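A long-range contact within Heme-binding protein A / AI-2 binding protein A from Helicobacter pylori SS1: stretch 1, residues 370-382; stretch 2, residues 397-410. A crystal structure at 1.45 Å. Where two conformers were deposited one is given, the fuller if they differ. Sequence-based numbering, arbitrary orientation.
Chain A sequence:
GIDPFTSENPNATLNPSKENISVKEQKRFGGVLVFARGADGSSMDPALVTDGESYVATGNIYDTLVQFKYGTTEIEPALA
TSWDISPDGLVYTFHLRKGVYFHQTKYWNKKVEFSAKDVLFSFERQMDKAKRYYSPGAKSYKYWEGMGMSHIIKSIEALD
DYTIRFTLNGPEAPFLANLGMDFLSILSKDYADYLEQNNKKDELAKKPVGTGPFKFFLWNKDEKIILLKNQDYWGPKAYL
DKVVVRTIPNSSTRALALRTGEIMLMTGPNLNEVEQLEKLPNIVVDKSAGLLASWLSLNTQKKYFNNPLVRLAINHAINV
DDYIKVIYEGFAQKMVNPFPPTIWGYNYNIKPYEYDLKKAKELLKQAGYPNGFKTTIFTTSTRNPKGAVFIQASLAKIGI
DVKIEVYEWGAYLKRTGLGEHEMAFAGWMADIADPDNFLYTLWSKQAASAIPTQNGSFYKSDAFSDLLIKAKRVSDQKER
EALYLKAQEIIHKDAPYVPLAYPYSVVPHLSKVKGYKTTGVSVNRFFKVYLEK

Stretch 1, residues 370-382: PNGFKTTIFTTST
Stretch 2 (397-410) KIGIDVKIEVYEWG

The two stretches pair as neighbouring parallel strands whose N-to-C directions differ by 31° and whose axes approach to 4.4 Å. The register adds 27 to the residue number, from Lys374 beside Asp401 (CA to CA 4.7 Å) to Thr380 beside Tyr407 (CA to CA 5.0 Å). Odd-numbered residues of stretch 1 supply the backbone bonds: Phe373, Thr375, Ile377 and Thr379 each donate through N to a stretch 2 carbonyl and accept through O from the amide two residues beyond that carbonyl, as parallel pairing requires; Ser381 donates through N alone. Phi/psi values along Lys374 to Thr380 are extended, for example -103/143 at Lys374 and -117/137 at Ile377.

At Gly372 (phi/psi 64/-150), CA makes a CA-H...O contact with Gly399 O at 3.3 Å. An ideal CB here would fall 1.8 Å from that same Gly399 O, a clash, and the positive phi also favours glycine. Phe373 N then donates to Gly399 O at 3.3 Å, a long bond bent to 140°, whereas Asp401 N to Phe373 O is 2.9 Å. The Phe373 ring (chi1 p, chi2 88°) carries Ile400 CG1 over one face, 4.0 Å from its centroid.

On the other face of the sheet, Lys374 (mttt) holds NZ 4.5 Å from Asp401 OD2 (chi1 t), opposite charges too far apart for a salt bridge. Thr375 N bonds Asp401 O and Thr375 O accepts from Lys403 N, both at 2.9 Å; its t rotamer sets CG2 3.6 Å from Ile400 CG2.

Thr376 (m) shares Lys374's face. Its OG1 is 2.8 Å from the oxygen of a water that donates to Glu405 OE2 (2.7 Å from that oxygen), so the water bridges the strands. Glu405 (mt, chi3 7°) is further anchored by a salt bridge from Lys403 NZ to its OE2 (2.9 Å) and by Tyr407 OH donating to its OE1 (2.6 Å).

Ile377 (tt) turns back to the face of Phe373 and Thr375, where CG2 meets Val402 CG1 at 3.5 Å and Ile404 CG1 at 3.8 Å. Ile377 N to Lys403 O is 2.8 Å and Glu405 N to Ile377 O 3.0 Å.

Phe378 (m, chi2 14°) receives the edge of Tyr407 (m, chi2 -76°) on its face, with centroids 4.7 Å apart and planes at 53°. Thr379 N bonds Glu405 O at 2.9 Å and Thr379 O accepts from Tyr407 N at 3.0 Å; Thr379 CG2 (chi1 t) packs 3.8 Å from Val406 CG2.

Thr380 (p) places CG2 3.7 Å from Trp409 CE3, at the indole edge. Ser381 N closes the ladder on Tyr407 O at 3.0 Å, bent to 138°.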

# COMPACT_ATOMS: atom_id res chain seq x y z
N PRO A 370 -12.86 31.15 18.61
CA PRO A 370 -14.13 30.90 19.25
C PRO A 370 -15.32 30.93 18.29
O PRO A 370 -16.41 30.61 18.75
CB PRO A 370 -14.28 32.07 20.21
CG PRO A 370 -13.55 33.16 19.53
CD PRO A 370 -12.33 32.48 18.95
N ASN A 371 -15.17 31.46 17.09
CA ASN A 371 -16.23 31.32 16.05
C ASN A 371 -15.80 30.34 14.94
O ASN A 371 -16.23 30.43 13.78
CB ASN A 371 -16.65 32.68 15.50
CG ASN A 371 -16.94 33.69 16.59
OD1 ASN A 371 -16.28 34.72 16.67
ND2 ASN A 371 -17.90 33.40 17.45
N GLY A 372 -14.91 29.40 15.26
CA GLY A 372 -14.44 28.45 14.25
C GLY A 372 -13.66 29.06 13.11
O GLY A 372 -13.05 30.12 13.24
N PHE A 373 -13.75 28.43 11.94
CA PHE A 373 -13.02 28.79 10.77
C PHE A 373 -13.55 28.04 9.55
O PHE A 373 -14.29 27.08 9.76
CB PHE A 373 -11.49 28.71 10.92
CG PHE A 373 -10.98 27.33 11.28
CD1 PHE A 373 -10.70 26.41 10.29
CD2 PHE A 373 -10.78 26.98 12.59
CE1 PHE A 373 -10.24 25.14 10.66
CE2 PHE A 373 -10.32 25.70 12.97
CZ PHE A 373 -10.04 24.78 11.99
N LYS A 374 -13.08 28.41 8.37
CA LYS A 374 -13.41 27.68 7.16
C LYS A 374 -12.21 26.82 6.72
O LYS A 374 -11.07 27.24 6.82
CB LYS A 374 -13.79 28.65 6.04
CG LYS A 374 -15.02 29.46 6.44
CD LYS A 374 -15.56 30.43 5.40
CE LYS A 374 -16.92 30.87 5.95
NZ LYS A 374 -17.60 32.03 5.31
N THR A 375 -12.53 25.64 6.19
CA THR A 375 -11.52 24.72 5.67
C THR A 375 -12.09 23.83 4.59
O THR A 375 -13.27 24.00 4.22
CB THR A 375 -10.92 23.94 6.85
OG1 THR A 375 -9.75 23.25 6.40
CG2 THR A 375 -11.88 22.93 7.41
N THR A 376 -11.27 22.90 4.07
CA THR A 376 -11.65 22.08 2.95
C THR A 376 -11.22 20.67 3.30
O THR A 376 -10.23 20.48 4.03
CB THR A 376 -10.93 22.56 1.69
OG1 THR A 376 -11.44 23.85 1.35
CG2 THR A 376 -11.18 21.68 0.51
N ILE A 377 -12.01 19.69 2.91
CA ILE A 377 -11.62 18.29 3.00
C ILE A 377 -11.58 17.76 1.59
O ILE A 377 -12.48 17.98 0.77
CB ILE A 377 -12.56 17.47 3.88
CG1 ILE A 377 -12.00 16.06 4.12
CG2 ILE A 377 -13.98 17.35 3.36
CD1 ILE A 377 -12.72 15.32 5.21
N PHE A 378 -10.56 16.97 1.27
CA PHE A 378 -10.49 16.25 0.01
C PHE A 378 -11.02 14.85 0.24
O PHE A 378 -10.69 14.26 1.29
CB PHE A 378 -9.04 16.07 -0.49
CG PHE A 378 -8.39 17.25 -1.12
CD1 PHE A 378 -8.92 18.51 -1.01
CD2 PHE A 378 -7.18 17.13 -1.79
CE1 PHE A 378 -8.35 19.62 -1.63
CE2 PHE A 378 -6.64 18.22 -2.43
CZ PHE A 378 -7.18 19.46 -2.31
N THR A 379 -11.78 14.34 -0.72
CA THR A 379 -12.20 12.95 -0.73
C THR A 379 -12.11 12.44 -2.15
O THR A 379 -11.90 13.22 -3.09
CB THR A 379 -13.63 12.86 -0.18
OG1 THR A 379 -13.97 11.47 -0.02
CG2 THR A 379 -14.66 13.53 -1.06
N THR A 380 -12.17 11.12 -2.31
CA THR A 380 -12.16 10.48 -3.61
C THR A 380 -13.54 10.20 -4.13
O THR A 380 -14.52 10.12 -3.37
CB THR A 380 -11.48 9.11 -3.59
OG1 THR A 380 -12.31 8.17 -2.90
CG2 THR A 380 -10.13 9.16 -2.88
N SER A 381 -13.60 10.07 -5.45
CA SER A 381 -14.90 9.79 -6.07
C SER A 381 -15.45 8.41 -5.71
O SER A 381 -16.67 8.22 -5.69
CB SER A 381 -14.79 9.91 -7.60
OG SER A 381 -13.80 9.03 -8.05
N THR A 382 -14.61 7.44 -5.41
CA THR A 382 -15.10 6.09 -5.21
C THR A 382 -15.35 5.79 -3.74
O THR A 382 -16.01 4.79 -3.47
CB THR A 382 -14.15 5.06 -5.82
OG1 THR A 382 -12.83 5.26 -5.32
CG2 THR A 382 -14.19 5.20 -7.35
N LYS A 397 -20.60 21.40 14.05
CA LYS A 397 -21.05 21.51 15.43
C LYS A 397 -20.13 22.35 16.30
O LYS A 397 -20.56 22.81 17.34
CB LYS A 397 -21.33 20.16 16.06
CG LYS A 397 -22.45 19.46 15.34
CD LYS A 397 -22.77 18.07 15.86
CE LYS A 397 -24.03 17.62 15.13
NZ LYS A 397 -24.15 16.17 15.42
N ILE A 398 -18.86 22.49 15.91
CA ILE A 398 -17.95 23.35 16.64
C ILE A 398 -17.56 24.60 15.85
O ILE A 398 -16.58 25.28 16.12
CB ILE A 398 -16.74 22.50 17.13
CG1 ILE A 398 -15.80 22.06 15.98
CG2 ILE A 398 -17.21 21.37 18.02
CD1 ILE A 398 -14.46 21.55 16.50
N GLY A 399 -18.32 24.90 14.79
CA GLY A 399 -18.13 26.13 14.00
C GLY A 399 -17.09 26.06 12.90
O GLY A 399 -16.69 27.07 12.33
N ILE A 400 -16.68 24.85 12.53
CA ILE A 400 -15.72 24.69 11.44
C ILE A 400 -16.59 24.37 10.19
O ILE A 400 -17.19 23.29 10.16
CB ILE A 400 -14.65 23.60 11.72
CG1 ILE A 400 -13.73 24.05 12.86
CG2 ILE A 400 -13.83 23.34 10.46
CD1 ILE A 400 -12.94 22.88 13.43
N ASP A 401 -16.50 25.25 9.21
CA ASP A 401 -17.25 25.13 7.93
C ASP A 401 -16.34 24.45 6.92
O ASP A 401 -15.37 24.99 6.41
CB ASP A 401 -17.64 26.54 7.44
CG ASP A 401 -18.50 26.55 6.16
OD1 ASP A 401 -19.00 25.51 5.74
OD2 ASP A 401 -18.61 27.62 5.53
N VAL A 402 -16.69 23.19 6.67
CA VAL A 402 -15.92 22.35 5.76
C VAL A 402 -16.49 22.27 4.35
O VAL A 402 -17.63 21.86 4.16
CB VAL A 402 -15.81 20.91 6.29
CG1 VAL A 402 -15.00 20.04 5.33
CG2 VAL A 402 -15.29 20.84 7.72
N LYS A 403 -15.70 22.69 3.38
CA LYS A 403 -16.07 22.51 1.99
C LYS A 403 -15.52 21.16 1.54
O LYS A 403 -14.35 20.85 1.83
CB LYS A 403 -15.49 23.63 1.13
CG LYS A 403 -15.67 23.51 -0.38
CD LYS A 403 -14.67 24.43 -1.09
CE LYS A 403 -15.08 24.88 -2.49
NZ LYS A 403 -14.38 24.14 -3.58
N ILE A 404 -16.30 20.40 0.76
CA ILE A 404 -15.92 19.08 0.26
C ILE A 404 -15.47 19.17 -1.18
O ILE A 404 -16.20 19.68 -2.03
CB ILE A 404 -17.04 18.05 0.38
CG1 ILE A 404 -17.45 17.87 1.84
CG2 ILE A 404 -16.67 16.72 -0.24
CD1 ILE A 404 -18.72 17.07 2.03
N GLU A 405 -14.24 18.79 -1.47
CA GLU A 405 -13.74 18.68 -2.85
C GLU A 405 -13.48 17.21 -3.18
O GLU A 405 -12.89 16.46 -2.39
CB GLU A 405 -12.46 19.48 -3.04
CG GLU A 405 -12.72 20.99 -2.95
CD GLU A 405 -11.51 21.84 -3.14
OE1 GLU A 405 -10.43 21.31 -3.48
OE2 GLU A 405 -11.72 23.08 -3.11
N VAL A 406 -13.94 16.76 -4.34
CA VAL A 406 -13.91 15.35 -4.72
C VAL A 406 -12.96 15.23 -5.91
O VAL A 406 -13.10 15.94 -6.89
CB VAL A 406 -15.32 14.85 -5.11
CG1 VAL A 406 -15.29 13.36 -5.35
CG2 VAL A 406 -16.33 15.18 -4.03
N TYR A 407 -12.06 14.23 -5.87
CA TYR A 407 -11.11 14.00 -6.95
C TYR A 407 -11.11 12.51 -7.30
O TYR A 407 -11.27 11.66 -6.43
CB TYR A 407 -9.69 14.35 -6.50
CG TYR A 407 -9.54 15.82 -6.20
CD1 TYR A 407 -9.46 16.73 -7.24
CD2 TYR A 407 -9.72 16.32 -4.91
CE1 TYR A 407 -9.40 18.08 -7.00
CE2 TYR A 407 -9.67 17.68 -4.66
CZ TYR A 407 -9.48 18.54 -5.70
OH TYR A 407 -9.50 19.92 -5.48
N GLU A 408 -10.89 12.21 -8.58
CA GLU A 408 -10.66 10.81 -8.96
C GLU A 408 -9.32 10.38 -8.37
O GLU A 408 -8.48 11.18 -7.99
CB GLU A 408 -10.52 10.79 -10.49
CG GLU A 408 -11.76 11.28 -11.23
CD GLU A 408 -12.94 10.36 -11.02
OE1 GLU A 408 -12.75 9.13 -11.01
OE2 GLU A 408 -14.07 10.86 -10.83
N TRP A 409 -9.13 9.06 -8.26
CA TRP A 409 -8.00 8.50 -7.49
C TRP A 409 -6.62 8.97 -7.95
O TRP A 409 -5.80 9.35 -7.09
CB TRP A 409 -8.08 6.98 -7.50
CG TRP A 409 -7.14 6.15 -6.65
CD1 TRP A 409 -6.34 5.11 -7.07
CD2 TRP A 409 -6.90 6.29 -5.23
NE1 TRP A 409 -5.69 4.59 -5.99
CE2 TRP A 409 -6.01 5.26 -4.85
CE3 TRP A 409 -7.38 7.18 -4.27
CZ2 TRP A 409 -5.52 5.14 -3.56
CZ3 TRP A 409 -6.93 7.05 -2.98
CH2 TRP A 409 -6.05 5.99 -2.63
N GLY A 410 -6.36 8.94 -9.26
CA GLY A 410 -5.01 9.39 -9.63
C GLY A 410 -4.73 10.83 -9.25
O GLY A 410 -3.67 11.16 -8.75
O HOH W 1 -10.83 24.78 -1.22